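Local atomic coordinates of pyroglutatmate porin OpdO (Pseudomonas aeruginosa, PDB entry 2Y0K), a protein that probably forms an OprD-family porin channel in the outer membrane that admits small solutes, possibly including pyroglutamate. Residues Gly258-Ala263 with Leu304-Asp309; Ser319-Tyr324 with Asn344-Tyr349. One frame throughout, in Å; residues are numbered along the deposited sequence.

Contact 1: residues Gly258-Ala263 with Leu304-Asp309; sequences GAHAVA and LRYDYD. With C8E ((hydroxyethyloxy)tri(ethyloxy)octane), chain G; C8E ((hydroxyethyloxy)tri(ethyloxy)octane), chain C; C8E ((hydroxyethyloxy)tri(ethyloxy)octane), chain I.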
ATOM      1  N   GLY A 258     -24.814  -7.150  -4.160  1.00 32.37           N
ATOM      2  CA  GLY A 258     -25.323  -6.181  -5.100  1.00 39.56           C
ATOM      3  C   GLY A 258     -24.489  -4.924  -5.047  1.00 43.09           C
ATOM      4  O   GLY A 258     -23.266  -4.969  -5.250  1.00 41.03           O
ATOM      5  N   ALA A 259     -25.144  -3.797  -4.774  1.00 41.99           N
ATOM      6  CA  ALA A 259     -24.437  -2.526  -4.691  1.00 34.99           C
ATOM      7  C   ALA A 259     -23.829  -2.342  -3.296  1.00 29.66           C
ATOM      8  O   ALA A 259     -23.022  -1.446  -3.074  1.00 27.88           O
ATOM      9  CB  ALA A 259     -25.362  -1.381  -5.047  1.00 33.14           C
ATOM     10  N   HIS A 260     -24.203  -3.226  -2.377  1.00 31.85           N
ATOM     11  CA  HIS A 260     -23.742  -3.148  -0.994  1.00 33.13           C
ATOM     12  C   HIS A 260     -22.531  -4.049  -0.761  1.00 37.62           C
ATOM     13  O   HIS A 260     -22.411  -5.106  -1.380  1.00 37.48           O
ATOM     14  CB  HIS A 260     -24.840  -3.595  -0.032  1.00 27.74           C
ATOM     15  CG  HIS A 260     -26.121  -2.834  -0.161  1.00 36.95           C
ATOM     16  ND1 HIS A 260     -26.321  -1.608   0.440  1.00 34.98           N
ATOM     17  CD2 HIS A 260     -27.283  -3.140  -0.791  1.00 31.10           C
ATOM     18  CE1 HIS A 260     -27.545  -1.187   0.174  1.00 36.60           C
ATOM     19  NE2 HIS A 260     -28.150  -2.097  -0.571  1.00 34.97           N
ATOM     20  N   ALA A 261     -21.646  -3.633   0.142  1.00 31.63           N
ATOM     21  CA  ALA A 261     -20.564  -4.493   0.612  1.00 34.11           C
ATOM     22  C   ALA A 261     -20.333  -4.282   2.104  1.00 27.35           C
ATOM     23  O   ALA A 261     -20.268  -3.150   2.580  1.00 30.08           O
ATOM     24  CB  ALA A 261     -19.284  -4.242  -0.171  1.00 28.09           C
ATOM     25  N   VAL A 262     -20.234  -5.382   2.833  1.00 24.87           N
ATOM     26  CA  VAL A 262     -19.890  -5.349   4.246  1.00 29.02           C
ATOM     27  C   VAL A 262     -18.723  -6.294   4.504  1.00 30.39           C
ATOM     28  O   VAL A 262     -18.680  -7.419   3.973  1.00 27.53           O
ATOM     29  CB  VAL A 262     -21.077  -5.741   5.144  1.00 30.30           C
ATOM     30  CG1 VAL A 262     -20.608  -5.973   6.569  1.00 37.42           C
ATOM     31  CG2 VAL A 262     -22.125  -4.658   5.119  1.00 34.02           C
ATOM     32  N   ALA A 263     -17.774  -5.822   5.307  1.00 25.31           N
ATOM     33  CA  ALA A 263     -16.613  -6.618   5.685  1.00 26.22           C
ATOM     34  C   ALA A 263     -16.410  -6.614   7.209  1.00 27.78           C
ATOM     35  O   ALA A 263     -16.647  -5.608   7.881  1.00 27.36           O
ATOM     36  CB  ALA A 263     -15.365  -6.103   4.971  1.00 23.26           C
ATOM     37  N   LEU A 304     -15.410  -3.298  11.367  1.00 21.37           N
ATOM     38  CA  LEU A 304     -16.583  -3.416  10.518  1.00 26.35           C
ATOM     39  C   LEU A 304     -16.492  -2.362   9.436  1.00 23.64           C
ATOM     40  O   LEU A 304     -16.173  -1.205   9.707  1.00 22.24           O
ATOM     41  CB  LEU A 304     -17.880  -3.257  11.318  1.00 23.83           C
ATOM     42  CG  LEU A 304     -18.178  -4.484  12.186  1.00 35.19           C
ATOM     43  CD1 LEU A 304     -19.328  -4.242  13.170  1.00 35.31           C
ATOM     44  CD2 LEU A 304     -18.483  -5.682  11.289  1.00 36.46           C
ATOM     45  N   ARG A 305     -16.778  -2.767   8.208  1.00 25.93           N
ATOM     46  CA  ARG A 305     -16.693  -1.865   7.079  1.00 23.22           C
ATOM     47  C   ARG A 305     -17.916  -1.971   6.170  1.00 24.91           C
ATOM     48  O   ARG A 305     -18.435  -3.058   5.934  1.00 26.21           O
ATOM     49  CB  ARG A 305     -15.409  -2.131   6.284  1.00 21.22           C
ATOM     50  CG  ARG A 305     -15.416  -1.461   4.903  1.00 23.92           C
ATOM     51  CD  ARG A 305     -14.050  -1.450   4.240  1.00 23.76           C
ATOM     52  NE  ARG A 305     -14.144  -0.978   2.861  1.00 23.33           N
ATOM     53  CZ  ARG A 305     -13.099  -0.698   2.096  1.00 24.04           C
ATOM     54  NH1 ARG A 305     -11.874  -0.857   2.581  1.00 19.60           N
ATOM     55  NH2 ARG A 305     -13.285  -0.268   0.846  1.00 19.53           N
ATOM     56  N   TYR A 306     -18.359  -0.832   5.648  1.00 25.99           N
ATOM     57  CA  TYR A 306     -19.460  -0.800   4.692  1.00 26.38           C
ATOM     58  C   TYR A 306     -19.094   0.004   3.436  1.00 24.85           C
ATOM     59  O   TYR A 306     -18.459   1.045   3.531  1.00 25.03           O
ATOM     60  CB  TYR A 306     -20.732  -0.240   5.356  1.00 26.27           C
ATOM     61  CG  TYR A 306     -21.889  -0.089   4.390  1.00 27.66           C
ATOM     62  CD1 TYR A 306     -22.597  -1.198   3.941  1.00 28.20           C
ATOM     63  CD2 TYR A 306     -22.244   1.160   3.895  1.00 28.03           C
ATOM     64  CE1 TYR A 306     -23.640  -1.065   3.046  1.00 32.09           C
ATOM     65  CE2 TYR A 306     -23.277   1.305   2.992  1.00 29.91           C
ATOM     66  CZ  TYR A 306     -23.976   0.195   2.575  1.00 33.52           C
ATOM     67  OH  TYR A 306     -25.006   0.351   1.677  1.00 30.07           O
ATOM     68  N   ASP A 307     -19.484  -0.495   2.261  1.00 27.04           N
ATOM     69  CA  ASP A 307     -19.321   0.229   0.993  1.00 26.72           C
ATOM     70  C   ASP A 307     -20.637   0.256   0.232  1.00 27.76           C
ATOM     71  O   ASP A 307     -21.390  -0.720   0.233  1.00 31.52           O
ATOM     72  CB  ASP A 307     -18.276  -0.450   0.084  1.00 28.02           C
ATOM     73  CG  ASP A 307     -16.870  -0.345   0.628  1.00 29.10           C
ATOM     74  OD1 ASP A 307     -16.530  -1.094   1.565  1.00 28.17           O
ATOM     75  OD2 ASP A 307     -16.101   0.490   0.121  1.00 30.24           O
ATOM     76  N   TYR A 308     -20.916   1.363  -0.436  1.00 22.51           N
ATOM     77  CA  TYR A 308     -22.030   1.383  -1.369  1.00 30.18           C
ATOM     78  C   TYR A 308     -21.593   1.932  -2.732  1.00 26.99           C
ATOM     79  O   TYR A 308     -20.946   2.980  -2.814  1.00 27.38           O
ATOM     80  CB  TYR A 308     -23.211   2.190  -0.823  1.00 25.21           C
ATOM     81  CG  TYR A 308     -24.440   2.060  -1.680  1.00 27.35           C
ATOM     82  CD1 TYR A 308     -25.192   0.897  -1.669  1.00 31.32           C
ATOM     83  CD2 TYR A 308     -24.829   3.083  -2.535  1.00 30.83           C
ATOM     84  CE1 TYR A 308     -26.318   0.761  -2.473  1.00 31.15           C
ATOM     85  CE2 TYR A 308     -25.956   2.960  -3.333  1.00 27.14           C
ATOM     86  CZ  TYR A 308     -26.693   1.797  -3.296  1.00 25.99           C
ATOM     87  OH  TYR A 308     -27.807   1.671  -4.098  1.00 27.40           O
ATOM     88  N   ASP A 309     -21.929   1.211  -3.795  1.00 29.42           N
ATOM     89  CA  ASP A 309     -21.674   1.706  -5.157  1.00 32.78           C
ATOM     90  C   ASP A 309     -22.983   2.265  -5.729  1.00 27.15           C
ATOM     91  O   ASP A 309     -23.962   1.543  -5.865  1.00 27.78           O
ATOM     92  CB  ASP A 309     -21.131   0.583  -6.049  1.00 39.23           C
ATOM     93  CG  ASP A 309     -20.544   1.101  -7.373  1.00 49.40           C
ATOM     94  OD1 ASP A 309     -20.994   2.164  -7.871  1.00 38.60           O
ATOM     95  OD2 ASP A 309     -19.619   0.441  -7.912  1.00 45.19           O
TER
HETATM   96  O9  C8E G1390     -20.813  -1.667   9.855  1.00 41.84           O
HETATM   97  C10 C8E G1390     -19.906  -0.824   9.165  1.00 33.46           C
HETATM   98  C11 C8E G1390     -20.377   0.616   9.311  1.00 40.97           C
HETATM   99  O12 C8E G1390     -19.383   1.422   9.916  1.00 43.89           O
HETATM  100  C13 C8E G1390     -19.989   2.448  10.674  1.00 39.13           C
HETATM  101  C14 C8E G1390     -18.956   3.473  11.099  1.00 37.28           C
HETATM  102  O15 C8E G1390     -19.393   4.092  12.282  1.00 50.26           O
HETATM  103  C16 C8E G1390     -18.703   3.552  13.393  1.00 40.08           C
HETATM  104  C7  C8E C1386     -26.880  -4.835   3.093  1.00 44.32           C
HETATM  105  C8  C8E C1386     -27.050  -3.820   4.218  1.00 46.60           C
HETATM  106  O9  C8E C1386     -26.114  -4.090   5.244  1.00 56.01           O
HETATM  107  C10 C8E C1386     -25.356  -2.957   5.631  1.00 49.42           C
HETATM  108  C11 C8E C1386     -26.008  -2.234   6.808  1.00 51.19           C
HETATM  109  O12 C8E C1386     -25.117  -1.261   7.322  1.00 52.31           O
HETATM  110  C1  C8E I1392     -24.599   6.884   2.244  1.00 31.58           C
HETATM  111  C2  C8E I1392     -25.293   6.515   3.557  1.00 35.79           C
HETATM  112  C3  C8E I1392     -24.762   5.204   4.136  1.00 41.46           C
HETATM  113  C4  C8E I1392     -25.621   4.691   5.289  1.00 35.33           C
HETATM  114  C5  C8E I1392     -25.739   3.165   5.257  1.00 39.06           C
HETATM  115  C6  C8E I1392     -27.196   2.716   5.137  1.00 38.23           C
HETATM  116  C7  C8E I1392     -27.379   1.204   5.243  1.00 38.61           C
HETATM  117  C8  C8E I1392     -28.000   0.666   3.952  1.00 42.04           C
HETATM  118  O9  C8E I1392     -28.692  -0.549   4.177  1.00 50.09           O
HETATM  119  C10 C8E I1392     -29.789  -0.732   3.300  1.00 42.06           C
HETATM  120  C11 C8E I1392     -29.976  -2.233   3.061  1.00 44.75           C
HETATM  121  O12 C8E I1392     -31.342  -2.549   2.884  1.00 48.03           O
HETATM  122  C13 C8E I1392     -31.566  -3.754   2.171  1.00 47.39           C
HETATM  123  C14 C8E I1392     -32.869  -3.656   1.367  1.00 47.56           C
HETATM  124  O15 C8E I1392     -33.907  -4.414   1.969  1.00 54.21           O
HETATM  125  C16 C8E I1392     -34.433  -5.428   1.126  1.00 54.02           C
HETATM  126  C17 C8E I1392     -35.874  -5.144   0.681  1.00 45.16           C
HETATM  127  O18 C8E I1392     -35.906  -4.371  -0.506  1.00 45.26           O
HETATM  128  C19 C8E I1392     -34.847  -4.656  -1.408  1.00 42.38           C
HETATM  129  C20 C8E I1392     -35.273  -4.466  -2.868  1.00 40.42           C
HETATM  130  O21 C8E I1392     -35.057  -3.132  -3.313  1.00 33.85           O
HETATM  131  O   HOH W   1     -17.299  -3.345   2.716  1.00 26.89           O
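Ala261 O draws three groups to itself. The amide Asp307 N donates to it over 2.8 Å, tilted 18° from the carbonyl plane; the CA of Tyr306 brings a C-H to the same oxygen; and water 1 adds a weak bond. Return bonds run from Ala261 N to Asp307 O and, one hydrogen-bonded pair further on, between Ala263 and Arg305, which fixes the antiparallel register.

On the face of the sheet carrying these four residues, Arg305 holds Asp307 two places along its own strand. Its chain is extended and the guanidinium comes side-on, Arg305 NE meeting the syn lone pair of Asp307 OD1 at 2.7 Å while Arg305 NH2 reaches Asp307 OD2 at 3.0 Å. Beyond it, Arg323 brings a like charge close to Arg305.

The other face is aromatic. Tyr306 is paired with Val262, yet with CG anti to the backbone N (chi1 176°) its ring runs along the sheet to His260, two places before Val262, where Tyr306 OH and His260 ND1 are hydrogen-bonded at 2.7 Å. The hydroxyl lies near the imidazole plane, and the two rings meet rim to rim. Tyr308 CE1 sits over one imidazole face, 3.5 Å from His260 CE1, and a detergent tail carbon covers the opposite face. Val262 CG2 closes on the edge of the Tyr306 ring, 3.7 Å from Tyr306 CD1.

One polar end of the cluster, Tyr306 OH, is thus paired with His260 ND1 beside detergent, whereas charge is paired on the reverse face, consistent with a barrel wall having one lipid-facing and one channel-facing side.

Contact 2: residues Ser319-Tyr324 with Asn344-Tyr349; sequences SFMSRY and NTDLGY. With C8E ((hydroxyethyloxy)tri(ethyloxy)octane), chain J; C8E ((hydroxyethyloxy)tri(ethyloxy)octane), chain G.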
ATOM      1  N   SER A 319     -19.163   7.222  -4.858  1.00 29.52           N
ATOM      2  CA  SER A 319     -18.868   6.111  -3.952  1.00 28.30           C
ATOM      3  C   SER A 319     -18.867   6.558  -2.504  1.00 27.85           C
ATOM      4  O   SER A 319     -18.591   7.720  -2.200  1.00 26.76           O
ATOM      5  CB  SER A 319     -17.523   5.462  -4.290  1.00 27.61           C
ATOM      6  OG  SER A 319     -16.502   6.438  -4.346  1.00 27.85           O
ATOM      7  N   PHE A 320     -19.173   5.621  -1.613  1.00 24.75           N
ATOM      8  CA  PHE A 320     -19.139   5.887  -0.186  1.00 23.41           C
ATOM      9  C   PHE A 320     -18.585   4.679   0.528  1.00 23.67           C
ATOM     10  O   PHE A 320     -18.911   3.535   0.194  1.00 25.17           O
ATOM     11  CB  PHE A 320     -20.538   6.225   0.332  1.00 24.82           C
ATOM     12  CG  PHE A 320     -20.648   6.242   1.832  1.00 26.09           C
ATOM     13  CD1 PHE A 320     -20.389   7.395   2.548  1.00 25.18           C
ATOM     14  CD2 PHE A 320     -21.027   5.107   2.523  1.00 25.47           C
ATOM     15  CE1 PHE A 320     -20.494   7.413   3.924  1.00 28.49           C
ATOM     16  CE2 PHE A 320     -21.136   5.119   3.903  1.00 26.44           C
ATOM     17  CZ  PHE A 320     -20.875   6.271   4.603  1.00 28.69           C
ATOM     18  N   MET A 321     -17.730   4.942   1.505  1.00 21.54           N
ATOM     19  CA  MET A 321     -17.163   3.896   2.333  1.00 20.36           C
ATOM     20  C   MET A 321     -17.121   4.383   3.783  1.00 24.35           C
ATOM     21  O   MET A 321     -16.792   5.534   4.066  1.00 24.07           O
ATOM     22  CB  MET A 321     -15.759   3.538   1.846  1.00 19.43           C
ATOM     23  CG  MET A 321     -15.104   2.382   2.594  1.00 22.84           C
ATOM     24  SD  MET A 321     -14.338   2.852   4.160  1.00 27.00           S
ATOM     25  CE  MET A 321     -13.017   3.933   3.614  1.00 25.28           C
ATOM     26  N   SER A 322     -17.467   3.508   4.708  1.00 21.61           N
ATOM     27  CA  SER A 322     -17.380   3.862   6.104  1.00 24.29           C
ATOM     28  C   SER A 322     -16.841   2.666   6.873  1.00 24.25           C
ATOM     29  O   SER A 322     -17.250   1.531   6.634  1.00 21.33           O
ATOM     30  CB  SER A 322     -18.753   4.293   6.629  1.00 26.39           C
ATOM     31  OG  SER A 322     -18.711   4.474   8.026  1.00 29.83           O
ATOM     32  N   ARG A 323     -15.906   2.914   7.785  1.00 21.74           N
ATOM     33  CA  ARG A 323     -15.370   1.816   8.571  1.00 24.62           C
ATOM     34  C   ARG A 323     -15.015   2.210   9.988  1.00 22.57           C
ATOM     35  O   ARG A 323     -14.755   3.376  10.279  1.00 19.77           O
ATOM     36  CB  ARG A 323     -14.170   1.153   7.879  1.00 19.08           C
ATOM     37  CG  ARG A 323     -13.044   2.095   7.543  1.00 20.89           C
ATOM     38  CD  ARG A 323     -11.888   1.385   6.830  1.00 16.65           C
ATOM     39  NE  ARG A 323     -10.915   2.373   6.396  1.00 21.41           N
ATOM     40  CZ  ARG A 323      -9.993   2.182   5.454  1.00 25.80           C
ATOM     41  NH1 ARG A 323      -9.880   1.008   4.843  1.00 17.16           N
ATOM     42  NH2 ARG A 323      -9.177   3.179   5.128  1.00 23.48           N
ATOM     43  N   TYR A 324     -14.991   1.209  10.858  1.00 21.46           N
ATOM     44  CA  TYR A 324     -14.661   1.430  12.254  1.00 25.08           C
ATOM     45  C   TYR A 324     -13.823   0.264  12.754  1.00 26.17           C
ATOM     46  O   TYR A 324     -14.075  -0.899  12.417  1.00 23.78           O
ATOM     47  CB  TYR A 324     -15.942   1.581  13.079  1.00 26.59           C
ATOM     48  CG  TYR A 324     -15.748   1.828  14.566  1.00 27.00           C
ATOM     49  CD1 TYR A 324     -15.578   3.118  15.067  1.00 28.51           C
ATOM     50  CD2 TYR A 324     -15.781   0.773  15.476  1.00 29.69           C
ATOM     51  CE1 TYR A 324     -15.426   3.344  16.436  1.00 31.43           C
ATOM     52  CE2 TYR A 324     -15.631   0.988  16.846  1.00 29.92           C
ATOM     53  CZ  TYR A 324     -15.451   2.272  17.315  1.00 29.59           C
ATOM     54  OH  TYR A 324     -15.298   2.483  18.667  1.00 37.71           O
ATOM     55  N   ASN A 344     -13.211   5.829   9.900  1.00 20.83           N
ATOM     56  CA  ASN A 344     -12.912   6.447   8.595  1.00 22.58           C
ATOM     57  C   ASN A 344     -14.178   6.586   7.762  1.00 22.90           C
ATOM     58  O   ASN A 344     -15.031   5.700   7.767  1.00 21.84           O
ATOM     59  CB  ASN A 344     -11.916   5.618   7.754  1.00 22.56           C
ATOM     60  CG  ASN A 344     -10.566   5.419   8.420  1.00 23.65           C
ATOM     61  OD1 ASN A 344     -10.169   6.170   9.314  1.00 25.57           O
ATOM     62  ND2 ASN A 344      -9.844   4.403   7.969  1.00 19.69           N
ATOM     63  N   THR A 345     -14.272   7.667   7.002  1.00 23.58           N
ATOM     64  CA  THR A 345     -15.320   7.791   5.999  1.00 25.20           C
ATOM     65  C   THR A 345     -14.745   8.339   4.689  1.00 26.65           C
ATOM     66  O   THR A 345     -14.076   9.378   4.689  1.00 25.28           O
ATOM     67  CB  THR A 345     -16.458   8.700   6.513  1.00 29.44           C
ATOM     68  OG1 THR A 345     -16.861   8.255   7.817  1.00 30.65           O
ATOM     69  CG2 THR A 345     -17.655   8.666   5.578  1.00 25.61           C
ATOM     70  N   ASP A 346     -14.983   7.623   3.590  1.00 20.73           N
ATOM     71  CA  ASP A 346     -14.591   8.077   2.249  1.00 24.38           C
ATOM     72  C   ASP A 346     -15.820   8.431   1.411  1.00 25.56           C
ATOM     73  O   ASP A 346     -16.717   7.602   1.202  1.00 24.60           O
ATOM     74  CB  ASP A 346     -13.805   6.994   1.497  1.00 25.92           C
ATOM     75  CG  ASP A 346     -12.376   6.855   1.974  1.00 31.24           C
ATOM     76  OD1 ASP A 346     -12.046   7.321   3.084  1.00 33.34           O
ATOM     77  OD2 ASP A 346     -11.577   6.251   1.234  1.00 46.98           O
ATOM     78  N   LEU A 347     -15.846   9.662   0.921  1.00 28.18           N
ATOM     79  CA  LEU A 347     -16.877  10.107  -0.003  1.00 30.35           C
ATOM     80  C   LEU A 347     -16.200  10.576  -1.294  1.00 30.03           C
ATOM     81  O   LEU A 347     -15.336  11.455  -1.273  1.00 28.85           O
ATOM     82  CB  LEU A 347     -17.689  11.240   0.627  1.00 25.85           C
ATOM     83  CG  LEU A 347     -18.847  11.847  -0.180  1.00 34.27           C
ATOM     84  CD1 LEU A 347     -19.861  10.785  -0.588  1.00 31.89           C
ATOM     85  CD2 LEU A 347     -19.531  12.933   0.633  1.00 33.84           C
ATOM     86  N   GLY A 348     -16.585   9.991  -2.420  1.00 29.05           N
ATOM     87  CA  GLY A 348     -15.910  10.297  -3.666  1.00 29.02           C
ATOM     88  C   GLY A 348     -16.799  10.366  -4.890  1.00 31.87           C
ATOM     89  O   GLY A 348     -17.792   9.639  -5.007  1.00 31.82           O
ATOM     90  N   TYR A 349     -16.436  11.253  -5.811  1.00 32.45           N
ATOM     91  CA  TYR A 349     -17.130  11.350  -7.084  1.00 33.34           C
ATOM     92  C   TYR A 349     -16.183  11.439  -8.280  1.00 35.21           C
ATOM     93  O   TYR A 349     -15.251  12.248  -8.291  1.00 33.83           O
ATOM     94  CB  TYR A 349     -18.082  12.545  -7.117  1.00 32.38           C
ATOM     95  CG  TYR A 349     -18.961  12.488  -8.341  1.00 33.84           C
ATOM     96  CD1 TYR A 349     -20.022  11.595  -8.401  1.00 35.75           C
ATOM     97  CD2 TYR A 349     -18.704  13.277  -9.453  1.00 36.76           C
ATOM     98  CE1 TYR A 349     -20.827  11.506  -9.513  1.00 35.56           C
ATOM     99  CE2 TYR A 349     -19.511  13.196 -10.590  1.00 38.91           C
ATOM    100  CZ  TYR A 349     -20.570  12.305 -10.606  1.00 38.04           C
ATOM    101  OH  TYR A 349     -21.386  12.203 -11.701  1.00 36.05           O
TER
HETATM  102  C1  C8E J1393     -16.808  14.879  -2.237  1.00 38.28           C
HETATM  103  C2  C8E J1393     -17.827  14.183  -3.139  1.00 43.61           C
HETATM  104  C3  C8E J1393     -19.124  14.988  -3.226  1.00 50.42           C
HETATM  105  C4  C8E J1393     -20.135  14.367  -4.193  1.00 50.70           C
HETATM  106  C5  C8E J1393     -21.570  14.700  -3.774  1.00 55.37           C
HETATM  107  C6  C8E J1393     -22.563  13.591  -4.128  1.00 54.21           C
HETATM  108  C7  C8E J1393     -23.311  13.842  -5.444  1.00 45.27           C
HETATM  109  C8  C8E J1393     -22.360  14.067  -6.624  1.00 53.10           C
HETATM  110  O9  C8E J1393     -22.838  13.414  -7.791  1.00 51.50           O
HETATM  111  C10 C8E J1393     -23.554  14.255  -8.670  1.00 41.82           C
HETATM  112  C11 C8E J1393     -24.122  13.422  -9.823  1.00 48.30           C
HETATM  113  O12 C8E J1393     -24.773  14.251 -10.771  1.00 59.45           O
HETATM  114  C13 C8E J1393     -24.042  14.374 -11.976  1.00 51.65           C
HETATM  115  O9  C8E G1390     -20.813  -1.667   9.855  1.00 41.84           O
HETATM  116  C10 C8E G1390     -19.906  -0.824   9.165  1.00 33.46           C
HETATM  117  C11 C8E G1390     -20.377   0.616   9.311  1.00 40.97           C
HETATM  118  O12 C8E G1390     -19.383   1.422   9.916  1.00 43.89           O
HETATM  119  C13 C8E G1390     -19.989   2.448  10.674  1.00 39.13           C
HETATM  120  C14 C8E G1390     -18.956   3.473  11.099  1.00 37.28           C
HETATM  121  O15 C8E G1390     -19.393   4.092  12.282  1.00 50.26           O
HETATM  122  C16 C8E G1390     -18.703   3.552  13.393  1.00 40.08           C
HETATM  123  O   HOH W   2     -15.680   6.393  -1.390  1.00 31.62           O
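Met321 and Asp346 form the tight part of this contact. Their side chains leave a hydrogen-bonded pair side by side and point the same way, until the bent thioether chain of Met321 (chi2 -82°) folds its methyl back onto the carboxylate, with Met321 CE 3.4 Å from Asp346 CG. The same methyl lies over one face of the Arg323 guanidinium, so it is wedged between an acid and a base whose charged atoms do not touch. Arg323 crosses Asn344 on that face too, Arg323 CG coming to 3.7 Å from Asn344 CB. Asp346 OD2 makes a long, weak ion pair with Arg364 on the adjacent strand 360-370.

Beneath the side chains the backbone is regular: Asp346 N donates to Met321 O at 2.8 Å, and two-way bonds join Ser319 with Gly348 and Arg323 with Asn344.

The Met321 face opens at its Ser319 end: Ser319 faces Gly348, which has no side chain, and water 2 bonds to Ser319 OG at 3.1 Å and gives a weak bond to Asp346 O. The other face packs more sparsely. Phe320 CE1 touches Thr345 CG2 at 3.5 Å, but Ser322 OG and Thr345 OG1 stay 4.2 Å apart, and Ser322 OG instead abuts a detergent carbon, C14. Further along, an ether oxygen of a second detergent, O9, lies over one face of the Tyr349 ring.

Directions differing by 177° and amides paired in both senses are those of antiparallel strands; as strands 318-332 and 335-350 also follow each other directly in the chain, they form a beta hairpin of the OprD-family barrel.

In the fold
Contacts 1 and 2 lie 10 Å apart between centres and are two seams of the same barrel wall, separated by the seam between strands 300-309 and 318-332. There a probable hydrogen bond from Tyr306 N to Ser322 O (2.8 Å) ties them together, and one detergent molecule touches both. Contact 1 is a surface contact, whereas contact 2 is partly buried, with four of its ten touching residues buried. On the charged side, contact 1 has a closed Arg305-Asp307 salt bridge, while contact 2 packs Met321 between Asp346 and Arg323, and also against Arg305 and Asp307. On the detergent side, an aromatic cluster in contact 1 compares with the sparser Phe320-Thr345 contact.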